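Local coordinates for protein chromatin structure-remodeling complex subunit RSC2 (Saccharomyces cerevisiae, PDB 4BB7) that helps the RSC complex remodel chromatin and position nucleosomes in transcription regulation, this piece being its BAH domain, a histone H3-binding module, at residues D31-R36 with S98-K103; N37-Q42 with P197-L202; Q42-G47 with Y67-Q72; N63-Y68 with V86-Q91; R79-N84 with P172-H177. All blocks are in the same frame, centred on the assembly; numbering follows the deposited sequence.

Contact 1: residues D31-R36 with S98-K103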
# COMPACT_ATOMS: atom_id res chain seq x y z
N ASP A 31 6.79 15.46 9.35
CA ASP A 31 7.11 16.61 8.51
C ASP A 31 5.99 16.95 7.54
O ASP A 31 5.36 16.05 6.96
CB ASP A 31 8.39 16.33 7.71
CG ASP A 31 9.52 17.26 8.07
OD1 ASP A 31 9.26 18.29 8.73
OD2 ASP A 31 10.67 16.97 7.68
N TRP A 32 5.75 18.24 7.35
CA TRP A 32 4.83 18.70 6.31
C TRP A 32 5.60 18.91 5.01
O TRP A 32 6.65 19.55 5.00
CB TRP A 32 4.16 20.00 6.73
CG TRP A 32 3.36 19.90 8.00
CD1 TRP A 32 3.78 20.25 9.25
CD2 TRP A 32 2.02 19.43 8.13
NE1 TRP A 32 2.77 20.02 10.16
CE2 TRP A 32 1.68 19.51 9.50
CE3 TRP A 32 1.07 18.94 7.24
CZ2 TRP A 32 0.43 19.13 9.99
CZ3 TRP A 32 -0.18 18.56 7.73
CH2 TRP A 32 -0.48 18.66 9.09
N ALA A 33 5.09 18.36 3.91
CA ALA A 33 5.78 18.51 2.63
C ALA A 33 4.84 18.54 1.43
O ALA A 33 3.63 18.38 1.56
CB ALA A 33 6.83 17.42 2.46
N LEU A 34 5.44 18.76 0.26
CA LEU A 34 4.70 18.81 -0.99
C LEU A 34 5.03 17.58 -1.85
O LEU A 34 6.20 17.23 -2.02
CB LEU A 34 5.05 20.09 -1.75
CG LEU A 34 5.04 21.38 -0.93
CD1 LEU A 34 5.67 22.53 -1.72
CD2 LEU A 34 3.63 21.73 -0.49
N LEU A 35 4.00 16.94 -2.37
CA LEU A 35 4.19 15.76 -3.21
C LEU A 35 3.71 16.04 -4.62
O LEU A 35 2.70 16.73 -4.82
CB LEU A 35 3.45 14.56 -2.62
CG LEU A 35 4.06 14.00 -1.33
CD1 LEU A 35 3.03 13.27 -0.49
CD2 LEU A 35 5.25 13.09 -1.66
N ARG A 36 4.44 15.53 -5.60
CA ARG A 36 4.08 15.73 -7.00
C ARG A 36 2.65 15.26 -7.25
O ARG A 36 2.31 14.12 -6.95
CB ARG A 36 5.05 15.00 -7.92
CG ARG A 36 4.85 15.32 -9.40
CD ARG A 36 5.19 16.77 -9.71
NE ARG A 36 6.63 17.01 -9.71
CZ ARG A 36 7.20 18.20 -9.90
NH1 ARG A 36 6.45 19.28 -10.10
NH2 ARG A 36 8.52 18.31 -9.88
N SER A 98 10.82 9.90 -4.19
CA SER A 98 11.17 10.72 -5.34
C SER A 98 10.04 11.70 -5.70
O SER A 98 10.25 12.65 -6.44
CB SER A 98 11.52 9.83 -6.54
OG SER A 98 10.59 8.77 -6.65
N ASN A 99 8.85 11.45 -5.15
CA ASN A 99 7.71 12.33 -5.39
C ASN A 99 7.80 13.66 -4.63
O ASN A 99 7.21 14.65 -5.04
CB ASN A 99 6.39 11.64 -5.03
CG ASN A 99 6.07 10.47 -5.94
OD1 ASN A 99 6.62 10.36 -7.04
ND2 ASN A 99 5.18 9.59 -5.49
N LEU A 100 8.53 13.66 -3.52
CA LEU A 100 8.70 14.87 -2.72
C LEU A 100 9.32 15.98 -3.56
O LEU A 100 10.39 15.80 -4.15
CB LEU A 100 9.59 14.60 -1.50
CG LEU A 100 9.04 13.70 -0.39
CD1 LEU A 100 10.17 13.26 0.53
CD2 LEU A 100 7.94 14.41 0.39
N VAL A 101 8.65 17.12 -3.61
CA VAL A 101 9.14 18.24 -4.42
C VAL A 101 9.48 19.46 -3.57
O VAL A 101 9.93 20.47 -4.09
CB VAL A 101 8.15 18.63 -5.53
CG1 VAL A 101 7.97 17.47 -6.50
CG2 VAL A 101 6.81 19.04 -4.93
N GLY A 102 9.28 19.35 -2.26
CA GLY A 102 9.63 20.44 -1.36
C GLY A 102 9.00 20.33 0.01
O GLY A 102 8.12 19.52 0.25
N LYS A 103 9.48 21.17 0.93
CA LYS A 103 8.92 21.25 2.27
C LYS A 103 7.79 22.27 2.30
O LYS A 103 7.71 23.15 1.43
CB LYS A 103 10.00 21.69 3.27
CG LYS A 103 10.97 20.60 3.68
CD LYS A 103 10.32 19.60 4.61
CE LYS A 103 11.34 18.66 5.21
NZ LYS A 103 12.33 19.37 6.06
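Leu35 and Leu100 lie side by side and point the same way, each with CG anti to its carbonyl carbon, so that their CD2 methyls meet at 3.6 Å on one side of the strand pair. Ala33 CB joins them, 3.8 Å from Leu100 CD2, and Tyr27 covers both Ala33 and Leu100. Leu34, on the other side, has its CB against Val101 CG2, while Val101 CG1 sits over one face of the Arg36 guanidinium, off toward its rim; Arg36 reaches back to it through bends at chi2 and chi3, and the two side chains cross at about a right angle. At the far end Lys103 folds back, bent at chi2 and chi4, and its NZ forms a salt bridge with Asp31 OD2 at 3.3 Å. That carboxylate oxygen also accepts from the backbone N of His28, and Tyr27 gives the lysine a cation-pi partner. Three backbone bonds join the segments: Leu34 N donates to Gly102 O at 2.8 Å, Val101 N to Leu34 O at 2.9 Å in a nearly straight bond (174° at the hydrogen), and Arg36 N to Asn99 O at 3.0 Å. This is the antiparallel pairing of strands 32-35 and 100-108 inside the BAH domain's SH3-like beta sheet.

Contact 2: residues N37-Q42 with P197-L202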
# COMPACT_ATOMS: atom_id res chain seq x y z
N ASN A 37 1.83 16.15 -7.78
CA ASN A 37 0.44 15.81 -8.08
C ASN A 37 0.26 15.55 -9.57
O ASN A 37 0.45 16.44 -10.40
CB ASN A 37 -0.49 16.94 -7.62
CG ASN A 37 -1.93 16.70 -8.02
OD1 ASN A 37 -2.34 15.58 -8.32
ND2 ASN A 37 -2.72 17.77 -8.04
N GLN A 38 -0.10 14.31 -9.91
CA GLN A 38 -0.20 13.89 -11.31
C GLN A 38 -1.40 14.50 -12.03
O GLN A 38 -1.57 14.29 -13.23
CB GLN A 38 -0.28 12.37 -11.41
CG GLN A 38 0.86 11.64 -10.72
CD GLN A 38 0.59 10.15 -10.60
OE1 GLN A 38 -0.29 9.61 -11.28
NE2 GLN A 38 1.34 9.48 -9.73
N ASN A 39 -2.24 15.22 -11.30
CA ASN A 39 -3.32 15.97 -11.92
C ASN A 39 -2.90 17.41 -12.25
O ASN A 39 -3.48 18.04 -13.14
CB ASN A 39 -4.59 15.96 -11.06
CG ASN A 39 -5.37 14.66 -11.19
OD1 ASN A 39 -5.26 13.95 -12.19
ND2 ASN A 39 -6.19 14.36 -10.19
N ASP A 40 -1.89 17.91 -11.55
CA ASP A 40 -1.39 19.27 -11.75
C ASP A 40 0.04 19.39 -11.24
O ASP A 40 0.28 19.43 -10.03
CB ASP A 40 -2.29 20.28 -11.03
CG ASP A 40 -1.94 21.72 -11.36
OD1 ASP A 40 -0.84 21.96 -11.90
OD2 ASP A 40 -2.77 22.60 -11.07
N PRO A 41 1.01 19.47 -12.17
CA PRO A 41 2.44 19.46 -11.83
C PRO A 41 2.91 20.73 -11.14
O PRO A 41 4.08 20.82 -10.77
CB PRO A 41 3.12 19.33 -13.20
CG PRO A 41 2.05 18.86 -14.14
CD PRO A 41 0.79 19.48 -13.62
N GLN A 42 2.02 21.70 -10.96
CA GLN A 42 2.41 22.97 -10.35
C GLN A 42 1.56 23.31 -9.13
O GLN A 42 1.70 24.38 -8.54
CB GLN A 42 2.39 24.10 -11.38
CG GLN A 42 3.40 23.91 -12.51
CD GLN A 42 3.46 25.08 -13.48
OE1 GLN A 42 2.43 25.66 -13.85
NE2 GLN A 42 4.67 25.45 -13.89
N PRO A 197 -5.93 8.28 -10.07
CA PRO A 197 -6.31 7.72 -8.77
C PRO A 197 -5.14 7.81 -7.79
O PRO A 197 -5.35 7.79 -6.57
CB PRO A 197 -6.61 6.25 -9.11
CG PRO A 197 -5.77 5.97 -10.30
CD PRO A 197 -5.73 7.24 -11.09
N ASP A 198 -3.93 7.91 -8.32
CA ASP A 198 -2.74 8.13 -7.51
C ASP A 198 -2.63 9.61 -7.14
O ASP A 198 -1.53 10.10 -6.88
CB ASP A 198 -1.48 7.72 -8.27
CG ASP A 198 -1.60 6.35 -8.90
OD1 ASP A 198 -2.33 5.50 -8.35
OD2 ASP A 198 -0.95 6.13 -9.95
N ALA A 199 -3.76 10.31 -7.12
CA ALA A 199 -3.77 11.74 -6.87
C ALA A 199 -5.13 12.22 -6.38
O ALA A 199 -6.15 11.57 -6.63
CB ALA A 199 -3.38 12.49 -8.13
N PRO A 200 -5.15 13.36 -5.67
CA PRO A 200 -6.42 13.96 -5.25
C PRO A 200 -7.28 14.26 -6.47
O PRO A 200 -6.78 14.17 -7.59
CB PRO A 200 -5.97 15.27 -4.59
CG PRO A 200 -4.56 15.03 -4.18
CD PRO A 200 -3.99 14.14 -5.24
N PRO A 201 -8.56 14.60 -6.26
CA PRO A 201 -9.46 14.85 -7.39
C PRO A 201 -8.93 15.93 -8.32
O PRO A 201 -8.26 16.86 -7.86
CB PRO A 201 -10.75 15.34 -6.71
CG PRO A 201 -10.68 14.79 -5.33
CD PRO A 201 -9.23 14.82 -4.97
N LEU A 202 -9.22 15.81 -9.62
CA LEU A 202 -8.83 16.84 -10.58
C LEU A 202 -9.55 18.15 -10.28
O LEU A 202 -9.01 19.24 -10.49
CB LEU A 202 -9.12 16.38 -12.01
CG LEU A 202 -8.68 17.33 -13.13
CD1 LEU A 202 -7.17 17.57 -13.08
CD2 LEU A 202 -9.09 16.79 -14.49
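Two irregular loops meet here: a type I beta turn from Asn37 to Asp40, which links strands 32-35 and 45-54 of the BAH domain, and the proline-rich segment 197-202 from much later in the chain. The first shell centres on Asn39, whose ND2 lies 2.7 Å from Pro200 O in a weak, bent hydrogen bond (118° at the hydrogen). Its CB packs on Leu202 CD1, a methyl that reaches the turn because Leu202 CG is anti to the backbone N (chi1 -176°). Beside it, Ala199 CB points at the turn and fits against Asn37 OD1, which also faces Pro200 CD tip to tip. The extended side chain of Gln38 crosses Asp198 obliquely, its amide plane 79° from the carboxylate, and its amide rests on Asp198 CB, 3.6 Å from Gln38 NE2. Ser196 positions both polar ends from one residue before the segment: its OG bonds Gln38 OE1 and its N bonds Asn39 OD1. Farther out, Pro200 is backed by Ile45, Trp66 and Tyr68, so the later loop lies against the sheet. The turn itself is fixed by Asp40 N donating to Asn37 O, and by an Asx turn in which Asn39 N meets Asn37 OD1 at 3.0 Å from above the carbonyl plane.

Contact 3: residues Q42-G47 with Y67-Q72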
# COMPACT_ATOMS: atom_id res chain seq x y z
N GLN A 42 2.02 21.70 -10.96
CA GLN A 42 2.41 22.97 -10.35
C GLN A 42 1.56 23.31 -9.13
O GLN A 42 1.70 24.38 -8.54
CB GLN A 42 2.39 24.10 -11.38
CG GLN A 42 3.40 23.91 -12.51
CD GLN A 42 3.46 25.08 -13.48
OE1 GLN A 42 2.43 25.66 -13.85
NE2 GLN A 42 4.67 25.45 -13.89
N LYS A 43 0.69 22.38 -8.75
CA LYS A 43 -0.13 22.55 -7.55
C LYS A 43 -0.03 21.29 -6.69
O LYS A 43 -0.95 20.47 -6.66
CB LYS A 43 -1.57 22.86 -7.93
CG LYS A 43 -2.25 23.84 -6.98
CD LYS A 43 -3.35 24.61 -7.68
CE LYS A 43 -4.47 23.69 -8.15
NZ LYS A 43 -5.61 24.46 -8.72
N PRO A 44 1.10 21.14 -5.99
CA PRO A 44 1.48 19.92 -5.27
C PRO A 44 0.48 19.49 -4.19
O PRO A 44 -0.20 20.31 -3.59
CB PRO A 44 2.81 20.30 -4.62
CG PRO A 44 3.33 21.42 -5.45
CD PRO A 44 2.13 22.18 -5.87
N ILE A 45 0.41 18.18 -3.97
CA ILE A 45 -0.35 17.62 -2.86
C ILE A 45 0.29 18.07 -1.56
O ILE A 45 1.50 17.89 -1.38
CB ILE A 45 -0.31 16.08 -2.88
CG1 ILE A 45 -0.75 15.52 -4.23
CG2 ILE A 45 -1.15 15.51 -1.74
CD1 ILE A 45 -0.59 14.02 -4.35
N VAL A 46 -0.49 18.65 -0.67
CA VAL A 46 0.02 18.94 0.66
C VAL A 46 -0.19 17.73 1.55
O VAL A 46 -1.31 17.22 1.66
CB VAL A 46 -0.65 20.17 1.28
CG1 VAL A 46 -0.01 20.49 2.62
CG2 VAL A 46 -0.54 21.36 0.34
N GLY A 47 0.89 17.25 2.16
CA GLY A 47 0.81 16.07 3.01
C GLY A 47 1.77 16.12 4.19
O GLY A 47 2.68 16.95 4.23
N TYR A 67 -3.93 16.34 2.36
CA TYR A 67 -4.76 17.48 2.72
C TYR A 67 -5.20 18.18 1.44
O TYR A 67 -4.36 18.62 0.65
CB TYR A 67 -3.99 18.45 3.61
CG TYR A 67 -3.77 17.96 5.02
CD1 TYR A 67 -3.03 16.81 5.28
CD2 TYR A 67 -4.29 18.66 6.11
CE1 TYR A 67 -2.82 16.36 6.57
CE2 TYR A 67 -4.09 18.22 7.40
CZ TYR A 67 -3.35 17.07 7.63
OH TYR A 67 -3.15 16.63 8.91
N TYR A 68 -6.50 18.27 1.22
CA TYR A 68 -7.04 18.84 -0.01
C TYR A 68 -7.01 20.36 0.00
O TYR A 68 -7.01 21.00 1.06
CB TYR A 68 -8.48 18.37 -0.24
CG TYR A 68 -8.60 16.92 -0.66
CD1 TYR A 68 -7.47 16.16 -0.97
CD2 TYR A 68 -9.84 16.31 -0.75
CE1 TYR A 68 -7.58 14.84 -1.36
CE2 TYR A 68 -9.96 14.98 -1.13
CZ TYR A 68 -8.83 14.25 -1.44
OH TYR A 68 -8.95 12.93 -1.82
N ARG A 69 -6.97 20.95 -1.19
CA ARG A 69 -7.18 22.38 -1.34
C ARG A 69 -8.66 22.55 -1.68
O ARG A 69 -9.31 21.60 -2.10
CB ARG A 69 -6.32 22.94 -2.46
CG ARG A 69 -4.84 22.60 -2.37
CD ARG A 69 -4.09 23.16 -3.57
NE ARG A 69 -2.70 22.72 -3.63
CZ ARG A 69 -1.66 23.48 -3.31
NH1 ARG A 69 -1.85 24.73 -2.89
NH2 ARG A 69 -0.43 23.00 -3.41
N PRO A 70 -9.19 23.77 -1.50
CA PRO A 70 -10.62 24.04 -1.72
C PRO A 70 -11.12 23.52 -3.07
O PRO A 70 -12.14 22.83 -3.13
CB PRO A 70 -10.70 25.56 -1.68
CG PRO A 70 -9.56 25.97 -0.79
CD PRO A 70 -8.46 24.98 -1.08
N GLU A 71 -10.42 23.86 -4.14
CA GLU A 71 -10.83 23.46 -5.49
C GLU A 71 -10.95 21.95 -5.63
O GLU A 71 -11.52 21.45 -6.60
CB GLU A 71 -9.86 24.00 -6.53
CG GLU A 71 -8.43 23.51 -6.37
CD GLU A 71 -7.56 24.47 -5.56
OE1 GLU A 71 -8.11 25.27 -4.76
OE2 GLU A 71 -6.32 24.43 -5.72
N GLN A 72 -10.40 21.22 -4.66
CA GLN A 72 -10.38 19.77 -4.73
C GLN A 72 -11.51 19.12 -3.93
O GLN A 72 -11.60 17.89 -3.86
CB GLN A 72 -9.03 19.23 -4.26
CG GLN A 72 -7.88 19.54 -5.22
CD GLN A 72 -6.52 19.24 -4.62
OE1 GLN A 72 -6.31 19.35 -3.41
NE2 GLN A 72 -5.58 18.85 -5.47
O HOH W 1 -2.82 19.34 -4.78
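The open end of the beta hairpin of strands 45-54 and 60-68, part of the BAH domain's sheet, is joined here beyond the last strand pair by charged and polar side chains. One backbone bond crosses: Tyr67 N donates to Val46 O at 2.9 Å, nearly along the C=O axis, and the CB atoms of Val46 and Tyr67 pack on the same side of the sheet. The ionic link is tip to tip: Lys43, bent at chi3, brings NZ to Glu71 OE2 at 3.1 Å, a salt bridge whose hydrogen bond is weak. Packing on Arg69 is two-sided, with Lys43 CG over one face of the guanidinium and Val46 CG2 over the opposite face, both toward the rim. A water bridges the segments, 2.9 Å from Lys43 O and accepting from Gln72 NE2, while Gln72 OE1 takes the backbone N of Arg69 (175° at the hydrogen). Arg69, extended from CG to NE, brings NH2 to Pro44 O at 2.7 Å, in the carbonyl plane and on a lone pair.

Contact 4: residues N63-Y68 with V86-Q91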
# COMPACT_ATOMS: atom_id res chain seq x y z
N ASN A 63 4.59 7.16 3.77
CA ASN A 63 3.15 7.22 3.88
C ASN A 63 2.70 8.59 4.38
O ASN A 63 2.97 8.97 5.52
CB ASN A 63 2.63 6.12 4.79
CG ASN A 63 1.12 6.12 4.90
OD1 ASN A 63 0.55 6.87 5.70
ND2 ASN A 63 0.46 5.30 4.10
N ALA A 64 2.01 9.33 3.52
CA ALA A 64 1.56 10.68 3.86
C ALA A 64 0.04 10.77 3.97
O ALA A 64 -0.69 10.11 3.23
CB ALA A 64 2.09 11.68 2.84
N CYS A 65 -0.43 11.60 4.91
CA CYS A 65 -1.85 11.91 5.01
C CYS A 65 -2.16 13.14 4.16
O CYS A 65 -1.65 14.23 4.41
CB CYS A 65 -2.24 12.18 6.47
SG CYS A 65 -4.02 12.49 6.71
N TRP A 66 -2.99 12.95 3.14
CA TRP A 66 -3.31 14.01 2.20
C TRP A 66 -4.16 15.11 2.82
O TRP A 66 -4.98 14.86 3.70
CB TRP A 66 -4.03 13.45 0.97
CG TRP A 66 -3.13 12.71 0.03
CD1 TRP A 66 -1.77 12.58 0.12
CD2 TRP A 66 -3.52 11.99 -1.14
NE1 TRP A 66 -1.30 11.82 -0.92
CE2 TRP A 66 -2.35 11.45 -1.72
CE3 TRP A 66 -4.75 11.75 -1.77
CZ2 TRP A 66 -2.37 10.69 -2.88
CZ3 TRP A 66 -4.77 10.99 -2.93
CH2 TRP A 66 -3.59 10.47 -3.47
N TYR A 67 -3.93 16.34 2.36
CA TYR A 67 -4.76 17.48 2.72
C TYR A 67 -5.20 18.18 1.44
O TYR A 67 -4.36 18.62 0.65
CB TYR A 67 -3.99 18.45 3.61
CG TYR A 67 -3.77 17.96 5.02
CD1 TYR A 67 -3.03 16.81 5.28
CD2 TYR A 67 -4.29 18.66 6.11
CE1 TYR A 67 -2.82 16.36 6.57
CE2 TYR A 67 -4.09 18.22 7.40
CZ TYR A 67 -3.35 17.07 7.63
OH TYR A 67 -3.15 16.63 8.91
N TYR A 68 -6.50 18.27 1.22
CA TYR A 68 -7.04 18.84 -0.01
C TYR A 68 -7.01 20.36 0.00
O TYR A 68 -7.01 21.00 1.06
CB TYR A 68 -8.48 18.37 -0.24
CG TYR A 68 -8.60 16.92 -0.66
CD1 TYR A 68 -7.47 16.16 -0.97
CD2 TYR A 68 -9.84 16.31 -0.75
CE1 TYR A 68 -7.58 14.84 -1.36
CE2 TYR A 68 -9.96 14.98 -1.13
CZ TYR A 68 -8.83 14.25 -1.44
OH TYR A 68 -8.95 12.93 -1.82
N VAL A 86 -6.17 24.58 3.75
CA VAL A 86 -6.26 23.17 3.37
C VAL A 86 -7.15 22.41 4.36
O VAL A 86 -7.33 22.84 5.50
CB VAL A 86 -4.88 22.49 3.30
CG1 VAL A 86 -3.96 23.24 2.35
CG2 VAL A 86 -4.25 22.38 4.69
N MET A 87 -7.69 21.29 3.91
CA MET A 87 -8.51 20.43 4.77
C MET A 87 -7.88 19.05 4.89
O MET A 87 -7.29 18.54 3.94
CB MET A 87 -9.93 20.30 4.21
CG MET A 87 -10.84 21.49 4.48
SD MET A 87 -10.42 22.95 3.52
CE MET A 87 -10.55 22.31 1.85
N LYS A 88 -8.00 18.44 6.07
CA LYS A 88 -7.47 17.10 6.32
C LYS A 88 -8.43 16.03 5.81
O LYS A 88 -9.65 16.13 5.98
CB LYS A 88 -7.23 16.89 7.82
CG LYS A 88 -6.72 15.50 8.17
CD LYS A 88 -6.81 15.24 9.66
CE LYS A 88 -6.08 13.97 10.03
NZ LYS A 88 -6.61 12.79 9.31
N THR A 89 -7.86 14.99 5.20
CA THR A 89 -8.66 13.90 4.64
C THR A 89 -8.34 12.56 5.29
O THR A 89 -7.47 12.46 6.16
CB THR A 89 -8.47 13.79 3.11
OG1 THR A 89 -7.13 13.38 2.82
CG2 THR A 89 -8.74 15.13 2.45
N GLY A 90 -9.05 11.53 4.87
CA GLY A 90 -8.82 10.19 5.36
C GLY A 90 -7.89 9.41 4.45
O GLY A 90 -7.79 8.19 4.55
N GLN A 91 -7.19 10.13 3.57
CA GLN A 91 -6.31 9.50 2.60
C GLN A 91 -4.87 9.35 3.11
O GLN A 91 -4.11 10.31 3.13
CB GLN A 91 -6.31 10.29 1.29
CG GLN A 91 -7.68 10.39 0.64
CD GLN A 91 -8.14 9.08 0.04
OE1 GLN A 91 -7.32 8.25 -0.37
NE2 GLN A 91 -9.45 8.88 -0.01
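Three aromatic rings of strand 60-68 receive the neighbouring strand. Over one face of Tyr68, almost at its centre, lies Thr89 CG2, a CH-pi contact 3.5 Å from the centroid. Tyr67 carries Lys88 CA over one face, with Lys88 CB 3.4 Å from its CE2, while Cys65 O lies in plane at the ring's edge. Trp66 is met obliquely by Gln91 CB, 3.7 Å from CE3. Gln91 CG also touches Tyr68 OH, and its amide plane is only 9° from that ring; Glu134 holds both groups, one carboxylate oxygen bonding Tyr68 OH and the other Gln91 NE2. Backbone bonds join the strands antiparallel: Trp66 N donates to Gln91 O nearly along the C=O axis, and Met87 N to Tyr68 O at 2.9 Å. Trp66 O is gripped twice by one residue, Thr89 N approaching in the carbonyl plane and OG1, at 2.8 Å, from above it. The two branches of Thr89 divide the work: OG1, in the crowded position between N and the carbonyl carbon, bonds Trp66 O, and CG2, anti to the carbonyl carbon, covers Tyr68. The hydroxyl thus spends its proton on a backbone carbonyl inside this buried contact, and the methyl adds apolar cover where the chain turns a corner at Gly90.

Contact 5: residues R79-N84 with P172-H177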
# COMPACT_ATOMS: atom_id res chain seq x y z
N ARG A 79 -19.43 28.77 0.13
CA ARG A 79 -18.42 28.52 1.16
C ARG A 79 -17.22 29.45 1.01
O ARG A 79 -16.77 29.75 -0.09
CB ARG A 79 -17.97 27.06 1.17
CG ARG A 79 -17.05 26.72 2.33
CD ARG A 79 -17.02 25.23 2.66
NE ARG A 79 -16.16 24.95 3.81
CZ ARG A 79 -16.60 24.63 5.02
NH1 ARG A 79 -17.90 24.55 5.26
NH2 ARG A 79 -15.73 24.40 6.00
N LEU A 80 -16.70 29.92 2.15
CA LEU A 80 -15.54 30.80 2.16
C LEU A 80 -14.30 30.04 2.64
O LEU A 80 -14.42 29.04 3.34
CB LEU A 80 -15.79 32.01 3.06
CG LEU A 80 -16.91 32.94 2.60
CD1 LEU A 80 -17.21 33.99 3.66
CD2 LEU A 80 -16.56 33.57 1.27
N PHE A 81 -13.13 30.53 2.26
CA PHE A 81 -11.87 29.87 2.60
C PHE A 81 -10.80 30.89 2.94
O PHE A 81 -10.82 32.01 2.43
CB PHE A 81 -11.38 29.02 1.43
CG PHE A 81 -12.34 27.94 1.01
CD1 PHE A 81 -12.35 26.72 1.65
CD2 PHE A 81 -13.22 28.15 -0.04
CE1 PHE A 81 -13.22 25.72 1.27
CE2 PHE A 81 -14.10 27.16 -0.43
CZ PHE A 81 -14.10 25.94 0.22
N TYR A 82 -9.86 30.51 3.80
CA TYR A 82 -8.72 31.36 4.08
C TYR A 82 -7.75 31.30 2.91
O TYR A 82 -7.80 30.37 2.10
CB TYR A 82 -8.01 30.91 5.36
CG TYR A 82 -8.91 30.88 6.57
CD1 TYR A 82 -9.24 32.05 7.24
CD2 TYR A 82 -9.44 29.68 7.03
CE1 TYR A 82 -10.07 32.03 8.35
CE2 TYR A 82 -10.27 29.65 8.14
CZ TYR A 82 -10.58 30.82 8.79
OH TYR A 82 -11.41 30.79 9.89
N LYS A 83 -6.90 32.31 2.80
CA LYS A 83 -5.82 32.25 1.83
C LYS A 83 -4.87 31.14 2.24
O LYS A 83 -4.37 31.12 3.37
CB LYS A 83 -5.07 33.59 1.75
CG LYS A 83 -3.89 33.58 0.80
CD LYS A 83 -3.50 34.98 0.37
CE LYS A 83 -4.62 35.65 -0.41
NZ LYS A 83 -4.23 37.00 -0.93
N ASN A 84 -4.65 30.19 1.34
CA ASN A 84 -3.79 29.04 1.62
C ASN A 84 -4.41 28.03 2.58
O ASN A 84 -3.69 27.33 3.29
CB ASN A 84 -2.44 29.51 2.16
CG ASN A 84 -1.65 30.28 1.14
OD1 ASN A 84 -1.59 29.91 -0.04
ND2 ASN A 84 -1.03 31.37 1.58
N PRO A 172 -13.98 33.84 -1.60
CA PRO A 172 -15.00 33.04 -2.27
C PRO A 172 -14.39 31.84 -3.00
O PRO A 172 -13.23 31.90 -3.42
CB PRO A 172 -15.60 34.02 -3.29
CG PRO A 172 -14.49 34.98 -3.57
CD PRO A 172 -13.79 35.15 -2.25
N SER A 173 -15.17 30.78 -3.13
CA SER A 173 -14.70 29.53 -3.73
C SER A 173 -14.05 29.75 -5.09
O SER A 173 -14.56 30.51 -5.91
CB SER A 173 -15.86 28.55 -3.88
OG SER A 173 -15.44 27.38 -4.56
N PRO A 174 -12.92 29.08 -5.32
CA PRO A 174 -12.20 29.14 -6.60
C PRO A 174 -12.93 28.38 -7.70
O PRO A 174 -12.62 28.57 -8.87
CB PRO A 174 -10.87 28.47 -6.28
CG PRO A 174 -11.19 27.51 -5.19
CD PRO A 174 -12.25 28.19 -4.36
N ILE A 175 -13.89 27.53 -7.34
CA ILE A 175 -14.65 26.77 -8.33
C ILE A 175 -16.13 27.15 -8.34
O ILE A 175 -16.97 26.40 -8.84
CB ILE A 175 -14.52 25.24 -8.14
CG1 ILE A 175 -14.97 24.82 -6.74
CG2 ILE A 175 -13.08 24.78 -8.40
CD1 ILE A 175 -14.88 23.32 -6.49
N ARG A 176 -16.45 28.32 -7.80
CA ARG A 176 -17.82 28.81 -7.83
C ARG A 176 -18.33 28.83 -9.26
O ARG A 176 -19.53 28.65 -9.51
CB ARG A 176 -17.90 30.20 -7.21
CG ARG A 176 -16.90 31.18 -7.80
CD ARG A 176 -17.05 32.57 -7.21
NE ARG A 176 -15.91 33.41 -7.55
CZ ARG A 176 -15.82 34.71 -7.28
NH1 ARG A 176 -16.82 35.32 -6.66
NH2 ARG A 176 -14.74 35.39 -7.63
N HIS A 177 -17.42 29.03 -10.21
CA HIS A 177 -17.78 29.14 -11.62
C HIS A 177 -18.28 27.82 -12.20
O HIS A 177 -18.69 27.77 -13.36
CB HIS A 177 -16.61 29.66 -12.45
CG HIS A 177 -15.51 28.66 -12.64
ND1 HIS A 177 -14.81 28.11 -11.59
CD2 HIS A 177 -14.97 28.13 -13.77
CE1 HIS A 177 -13.90 27.27 -12.06
NE2 HIS A 177 -13.98 27.27 -13.38
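Residues 80-82 form a short, irregular strand that runs past the place where strand 166-172 gives way to a loop, with Leu80 CA and Pro172 CA 5.0 Å apart. Leu80 has CG anti to its carbonyl carbon (chi1 -64°), which lets CD2 reach back to the proline, 3.9 Å from Pro172 N. The CB of Phe81 is directed at the loop, and its CE2 is 4.1 Å from Ser173 CA, which lies at the ring edge near its plane, and equally far from Ser173 CB. Pro174 CD approaches the same ring obliquely, 4.4 Å from Phe81 CD2. Outside the pair, Phe81 meets His75 edge-to-face, and Pro70 also packs on it. Ser173 OG, anti to the backbone N (chi1 175°), accepts from Ile175 N at 3.2 Å in an ST turn, at the start of the type I turn from Ser173 to Arg176. The same hydroxyl is bonded to His75 NE2, so His75 contacts the phenyl ring and the serine together. Arg79 turns its guanidinium elsewhere, with NH1 in a salt bridge to Glu219. Between the segments the contact is thus loose and mainly van der Waals, and the polar side-chain ends of Ser173 and Arg79 find their partners within the turn or elsewhere in the chain.

Contacts 1, 3 and 4 lie on one mixed sheet of the BAH domain, where strands 87-96, 60-68, 45-54, 32-35 and 100-108 are successive neighbours. Contacts 3 and 4 share Tyr67 and Tyr68, their centres about 9 Å apart, and both are nested along the chain inside the loop closed by contact 1. Trp32 of contact 1 meets Tyr67 edge-to-face. Contact 2 brings residues 197-202 back onto this sheet, its centre about 8 Å from contact 3, with Pro200 and Pro201 against Tyr68. Contact 5, about 24 Å from contact 1 between centres, lies at the edge of the second sheet, where strands 80-82 and 166-172 pair, but touches contact 3 through Pro70 and Glu71. Contacts 2 and 5 thus each pack later chain onto the BAH domain.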